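Local structure of mandelate racemase/muconate lactonizing enzyme family protein (Roseovarius sp. TM1035, 3T9P) at residues Val39-Asp44 / Asp108-Asp113; Arg67-His72 / Arg102-Leu107. The protein is of unknown specific function but is probably an enolase-superfamily enzyme related to mandelate racemase and muconate lactonizing enzyme. All blocks are in the same frame, centred on the assembly; numbering follows the deposited sequence.

Helix 98-119 is shared by both contacts, which illustrates how one long helix can serve two neighbours in an N-terminal capping domain. Interaction 1 sets its middle against a strand of the antiparallel sheet; interaction 2 sets the preceding turns against helix 58-73, and along the chain it is nested inside the loop that interaction 1 closes. Their centres lie about 11 Å apart, and they meet where Val-39 CB rests 3.6 Å from Gly-106 O. The touching residues of both are buried and apolar. The difference lies at the margins: polar bonds around interaction 1 stay within the chain, whereas some of those around interaction 2 reach a sulfate and the second subunit.

Interaction 1: Val39-Asp44 / Asp108-Asp113; sequences VRVTTD and DTALWD
Val-41 and Ala-110 mark the closest backbone approach, 6.0 Å between their CA atoms, where strand 39-43 passes over helix 108-113 with the axes 7.7 Å apart and inclined at 53°. This is helix-on-sheet packing in the N-terminal capping domain characteristic of the enolase superfamily. The small side chain of Ala-110 is directed toward the strand, and the alternation of the strand turns Val-39 and Val-41 toward it while Arg-40 and Thr-42 face the other way. Val-39 offers CG1, at 4.0 Å from Ala-110 CB, and Ala-110 CB also lies 3.9 Å from the carbonyl O of Val-39. Val-41 splits its two branches between two residues. Its CG1, set between the backbone N and the carbonyl carbon (chi1 65°), comes down 3.8 Å from Ala-110 CB and close to Ala-110 O. The other methyl, CG2, lies anti to N and meets Leu-111 CD2 at 3.8 Å, the two side chains crossing at about a right angle. Leu-111 does not start out directed at the strand; it is the CD2 branch that brings it to Val-41.

Two polar side chains of the helix bond to neighbouring parts of the chain. Asp-113 OD2 accepts a hydrogen bond from the backbone N of Trp-50 and forms a salt bridge with Lys-117, while Thr-109 OG1 accepts one from the N of Gln-52. Strand 48-52 is thus joined to the helix by hydrogen bonds, whereas segment 39-44 meets segment 108-113 through apolar contacts. Between Val-39, Val-41, Ala-110 and Leu-111 the chemistry is that of methyl groups in van der Waals contact, which implies that shape and the exclusion of water hold this crossing together.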
loop_
_atom_site.group_PDB
_atom_site.type_symbol
_atom_site.label_atom_id
_atom_site.label_comp_id
_atom_site.label_asym_id
_atom_site.label_seq_id
_atom_site.Cartn_x
_atom_site.Cartn_y
_atom_site.Cartn_z
ATOM N N VAL A 39 11.595 7.041 16.777
ATOM C CA VAL A 39 11.143 5.936 17.571
ATOM C C VAL A 39 12.292 5.588 18.544
ATOM O O VAL A 39 13.475 5.452 18.133
ATOM C CB VAL A 39 10.822 4.669 16.681
ATOM C CG1 VAL A 39 10.521 3.396 17.622
ATOM C CG2 VAL A 39 9.555 4.955 15.734
ATOM N N ARG A 40 11.942 5.442 19.803
ATOM C CA ARG A 40 12.823 4.913 20.822
ATOM C C ARG A 40 12.300 3.557 21.317
ATOM O O ARG A 40 11.202 3.433 21.752
ATOM C CB ARG A 40 13.080 5.883 21.994
ATOM C CG ARG A 40 14.001 5.303 23.024
ATOM C CD ARG A 40 14.459 6.251 24.127
ATOM N NE ARG A 40 13.365 6.752 24.915
ATOM C CZ ARG A 40 13.382 7.872 25.594
ATOM N NH1 ARG A 40 14.477 8.598 25.649
ATOM N NH2 ARG A 40 12.319 8.264 26.208
ATOM N N VAL A 41 13.154 2.577 21.247
ATOM C CA VAL A 41 12.900 1.225 21.694
ATOM C C VAL A 41 13.687 0.975 22.986
ATOM O O VAL A 41 14.803 1.370 23.106
ATOM C CB VAL A 41 13.278 0.147 20.667
ATOM C CG1 VAL A 41 14.730 0.118 20.424
ATOM C CG2 VAL A 41 12.769 -1.230 21.054
ATOM N N THR A 42 13.026 0.350 23.942
ATOM C CA THR A 42 13.627 -0.134 25.182
ATOM C C THR A 42 13.411 -1.633 25.396
ATOM O O THR A 42 12.318 -2.091 25.298
ATOM C CB THR A 42 13.085 0.632 26.394
ATOM O OG1 THR A 42 13.187 2.017 26.184
ATOM C CG2 THR A 42 13.842 0.266 27.652
ATOM N N THR A 43 14.472 -2.377 25.665
ATOM C CA THR A 43 14.388 -3.805 25.913
ATOM C C THR A 43 14.099 -4.079 27.383
ATOM O O THR A 43 14.171 -3.196 28.168
ATOM C CB THR A 43 15.651 -4.603 25.517
ATOM O OG1 THR A 43 16.704 -4.301 26.425
ATOM C CG2 THR A 43 16.067 -4.299 24.103
ATOM N N ASP A 44 13.834 -5.335 27.711
ATOM C CA ASP A 44 13.612 -5.771 29.086
ATOM C C ASP A 44 14.863 -5.542 29.934
ATOM O O ASP A 44 14.759 -5.382 31.088
ATOM C CB ASP A 44 13.043 -7.174 29.251
ATOM C CG ASP A 44 13.771 -8.224 28.480
ATOM O OD1 ASP A 44 14.833 -8.023 27.914
ATOM O OD2 ASP A 44 13.230 -9.293 28.405
ATOM N N ASP A 108 12.202 -1.256 12.788
ATOM C CA ASP A 108 13.448 -1.852 12.311
ATOM C C ASP A 108 14.664 -0.976 12.633
ATOM O O ASP A 108 15.697 -1.489 13.183
ATOM C CB ASP A 108 13.318 -2.059 10.764
ATOM C CG ASP A 108 14.623 -2.458 10.110
ATOM O OD1 ASP A 108 14.783 -3.659 9.737
ATOM O OD2 ASP A 108 15.484 -1.546 9.943
ATOM N N THR A 109 14.588 0.305 12.302
ATOM C CA THR A 109 15.779 1.192 12.499
ATOM C C THR A 109 16.140 1.403 13.976
ATOM O O THR A 109 17.285 1.511 14.304
ATOM C CB THR A 109 15.613 2.587 11.807
ATOM O OG1 THR A 109 14.333 3.113 12.150
ATOM C CG2 THR A 109 15.653 2.443 10.256
ATOM N N ALA A 110 15.151 1.433 14.871
ATOM C CA ALA A 110 15.448 1.609 16.288
ATOM C C ALA A 110 16.156 0.342 16.773
ATOM O O ALA A 110 17.044 0.397 17.593
ATOM C CB ALA A 110 14.092 1.781 17.071
ATOM N N LEU A 111 15.703 -0.826 16.295
ATOM C CA LEU A 111 16.326 -2.073 16.762
ATOM C C LEU A 111 17.768 -2.247 16.250
ATOM O O LEU A 111 18.617 -2.817 16.959
ATOM C CB LEU A 111 15.453 -3.271 16.388
ATOM C CG LEU A 111 14.116 -3.384 17.133
ATOM C CD1 LEU A 111 13.272 -4.477 16.456
ATOM C CD2 LEU A 111 14.309 -3.707 18.642
ATOM N N TRP A 112 18.061 -1.855 15.004
ATOM C CA TRP A 112 19.490 -1.895 14.568
ATOM C C TRP A 112 20.339 -0.977 15.458
ATOM O O TRP A 112 21.461 -1.312 15.775
ATOM C CB TRP A 112 19.624 -1.498 13.058
ATOM C CG TRP A 112 19.065 -2.590 12.151
ATOM C CD1 TRP A 112 17.894 -2.557 11.377
ATOM C CD2 TRP A 112 19.675 -3.839 11.918
ATOM N NE1 TRP A 112 17.773 -3.718 10.667
ATOM C CE2 TRP A 112 18.829 -4.555 11.015
ATOM C CE3 TRP A 112 20.873 -4.448 12.394
ATOM C CZ2 TRP A 112 19.141 -5.857 10.583
ATOM C CZ3 TRP A 112 21.156 -5.782 12.002
ATOM C CH2 TRP A 112 20.292 -6.464 11.099
ATOM N N ASP A 113 19.851 0.212 15.751
ATOM C CA ASP A 113 20.626 1.174 16.562
ATOM C C ASP A 113 20.812 0.594 17.970
ATOM O O ASP A 113 21.878 0.687 18.536
ATOM C CB ASP A 113 19.853 2.509 16.693
ATOM C CG ASP A 113 20.736 3.653 17.370
ATOM O OD1 ASP A 113 21.859 3.936 16.824
ATOM O OD2 ASP A 113 20.258 4.228 18.447
#

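Interaction 2: Arg67-His72 / Arg102-Leu107; sequences RQIAPH and RAMTGL. With SO4 (sulfate ion), chain D.
A helix-helix interface within the helical layer of the capping domain is built here around Ile-69 of helix 58-73, which packs on Ala-103, Met-104 and Leu-107 of helix 98-119, the short segments running at 34° to each other. Each branch of Ile-69 has its own target. CG1 abuts Ala-103 CB at 3.9 Å, and CD1 beyond it lies over the backbone of Met-104, 3.8 Å from its N. With CG2 anti to the backbone N, that methyl is turned to Leu-107 and meets CD2 at 3.7 Å. Leu-107 continues into the core, touching Ile-88 of helix 82-91 and Leu-28 of the sheet.

Helix 58-73 is irregular within 67-72: it has a wide pi-type turn at 67-69 and a kink at Pro-71 and His-72, where the proline N has no hydrogen to donate and His-72 N bonds three residues back, to Ile-69 O.

At the outer end, Arg-67 reaches the second subunit, in a salt bridge from NH2 to its Asp-59 and a hydrogen bond from NH1 to its Asn-57. Bent at chi2 and chi3, its side chain also presents the guanidinium edge to a sulfate, probably from the crystallisation liquor: NH2 donates to O2 at 2.7 Å, with an N-H...O angle of 153°.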
loop_
_atom_site.group_PDB
_atom_site.type_symbol
_atom_site.label_atom_id
_atom_site.label_comp_id
_atom_site.label_asym_id
_atom_site.label_seq_id
_atom_site.Cartn_x
_atom_site.Cartn_y
_atom_site.Cartn_z
ATOM N N ARG A 67 -0.965 1.726 16.461
ATOM C CA ARG A 67 -2.108 0.850 16.162
ATOM C C ARG A 67 -1.762 -0.568 15.648
ATOM O O ARG A 67 -2.332 -1.511 16.027
ATOM C CB ARG A 67 -3.059 1.569 15.199
ATOM C CG ARG A 67 -4.425 0.969 15.004
ATOM C CD ARG A 67 -5.496 1.368 15.999
ATOM N NE ARG A 67 -5.657 2.776 16.232
ATOM C CZ ARG A 67 -6.579 3.550 15.689
ATOM N NH1 ARG A 67 -7.478 3.080 14.850
ATOM N NH2 ARG A 67 -6.587 4.824 15.985
ATOM N N GLN A 68 -0.822 -0.599 14.729
ATOM C CA GLN A 68 -0.524 -1.743 13.920
ATOM C C GLN A 68 0.885 -2.368 13.913
ATOM O O GLN A 68 1.033 -3.453 13.442
ATOM C CB GLN A 68 -1.042 -1.514 12.492
ATOM C CG GLN A 68 -2.500 -1.201 12.388
ATOM C CD GLN A 68 -2.939 -0.785 11.010
ATOM O OE1 GLN A 68 -3.369 -1.597 10.228
ATOM N NE2 GLN A 68 -2.836 0.444 10.724
ATOM N N ILE A 69 1.876 -1.678 14.439
ATOM C CA ILE A 69 3.202 -2.239 14.581
ATOM C C ILE A 69 3.490 -2.662 16.035
ATOM O O ILE A 69 3.741 -3.791 16.285
ATOM C CB ILE A 69 4.315 -1.268 14.069
ATOM C CG1 ILE A 69 4.044 -0.808 12.639
ATOM C CG2 ILE A 69 5.722 -1.850 14.250
ATOM C CD1 ILE A 69 4.194 -1.739 11.650
ATOM N N ALA A 70 3.363 -1.746 16.965
ATOM C CA ALA A 70 3.716 -1.960 18.385
ATOM C C ALA A 70 3.037 -3.133 19.045
ATOM O O ALA A 70 3.734 -3.883 19.706
ATOM C CB ALA A 70 3.464 -0.700 19.186
ATOM N N PRO A 71 1.716 -3.376 18.782
ATOM C CA PRO A 71 1.074 -4.500 19.491
ATOM C C PRO A 71 1.674 -5.831 19.160
ATOM O O PRO A 71 1.660 -6.735 20.021
ATOM C CB PRO A 71 -0.406 -4.439 19.036
ATOM C CG PRO A 71 -0.598 -2.936 18.856
ATOM C CD PRO A 71 0.700 -2.572 18.058
ATOM N N HIS A 72 2.223 -5.983 17.948
ATOM C CA HIS A 72 2.756 -7.232 17.548
ATOM C C HIS A 72 4.224 -7.353 17.947
ATOM O O HIS A 72 4.747 -8.470 18.014
ATOM C CB HIS A 72 2.619 -7.410 16.008
ATOM C CG HIS A 72 1.218 -7.209 15.540
ATOM N ND1 HIS A 72 0.182 -8.012 15.961
ATOM C CD2 HIS A 72 0.672 -6.275 14.734
ATOM C CE1 HIS A 72 -0.962 -7.546 15.472
ATOM N NE2 HIS A 72 -0.683 -6.513 14.693
ATOM N N ARG A 102 6.007 2.457 6.153
ATOM C CA ARG A 102 6.537 3.712 6.625
ATOM C C ARG A 102 6.647 3.596 8.151
ATOM O O ARG A 102 7.636 3.979 8.716
ATOM C CB ARG A 102 5.554 4.844 6.282
ATOM C CG ARG A 102 5.608 5.421 4.859
ATOM C CD ARG A 102 4.558 6.464 4.596
ATOM N NE ARG A 102 4.557 6.909 3.223
ATOM C CZ ARG A 102 5.076 8.042 2.773
ATOM N NH1 ARG A 102 5.556 8.944 3.600
ATOM N NH2 ARG A 102 5.073 8.266 1.485
ATOM N N ALA A 103 5.643 3.017 8.773
ATOM C CA ALA A 103 5.648 2.812 10.205
ATOM C C ALA A 103 6.649 1.732 10.706
ATOM O O ALA A 103 7.381 1.938 11.650
ATOM C CB ALA A 103 4.274 2.567 10.708
ATOM N N MET A 104 6.648 0.629 9.979
ATOM C CA MET A 104 7.571 -0.547 10.252
ATOM C C MET A 104 9.025 -0.119 10.276
ATOM O O MET A 104 9.813 -0.647 11.050
ATOM C CB MET A 104 7.338 -1.643 9.200
ATOM C CG MET A 104 8.226 -2.878 9.391
ATOM S SD MET A 104 7.678 -4.209 8.215
ATOM C CE MET A 104 6.223 -4.692 9.160
ATOM N N THR A 105 9.391 0.818 9.417
ATOM C CA THR A 105 10.753 1.330 9.370
ATOM C C THR A 105 11.196 1.831 10.759
ATOM O O THR A 105 12.363 1.682 11.074
ATOM C CB THR A 105 10.885 2.478 8.330
ATOM O OG1 THR A 105 10.569 1.937 7.043
ATOM C CG2 THR A 105 12.221 3.158 8.344
ATOM N N GLY A 106 10.297 2.460 11.507
ATOM C CA GLY A 106 10.642 3.065 12.806
ATOM C C GLY A 106 11.037 1.936 13.783
ATOM O O GLY A 106 12.033 2.051 14.541
ATOM N N LEU A 107 10.293 0.839 13.741
ATOM C CA LEU A 107 10.678 -0.373 14.523
ATOM C C LEU A 107 12.041 -0.977 14.079
ATOM O O LEU A 107 12.932 -1.204 14.890
ATOM C CB LEU A 107 9.597 -1.484 14.471
ATOM C CG LEU A 107 9.925 -2.848 15.230
ATOM C CD1 LEU A 107 9.886 -2.704 16.797
ATOM C CD2 LEU A 107 8.799 -3.798 14.933
HETATM S S SO4 D . -4.509 6.892 18.767
HETATM O O1 SO4 D . -4.767 6.717 20.211
HETATM O O2 SO4 D . -5.392 5.904 18.139
HETATM O O3 SO4 D . -4.815 8.270 18.359
HETATM O O4 SO4 D . -3.108 6.592 18.366
#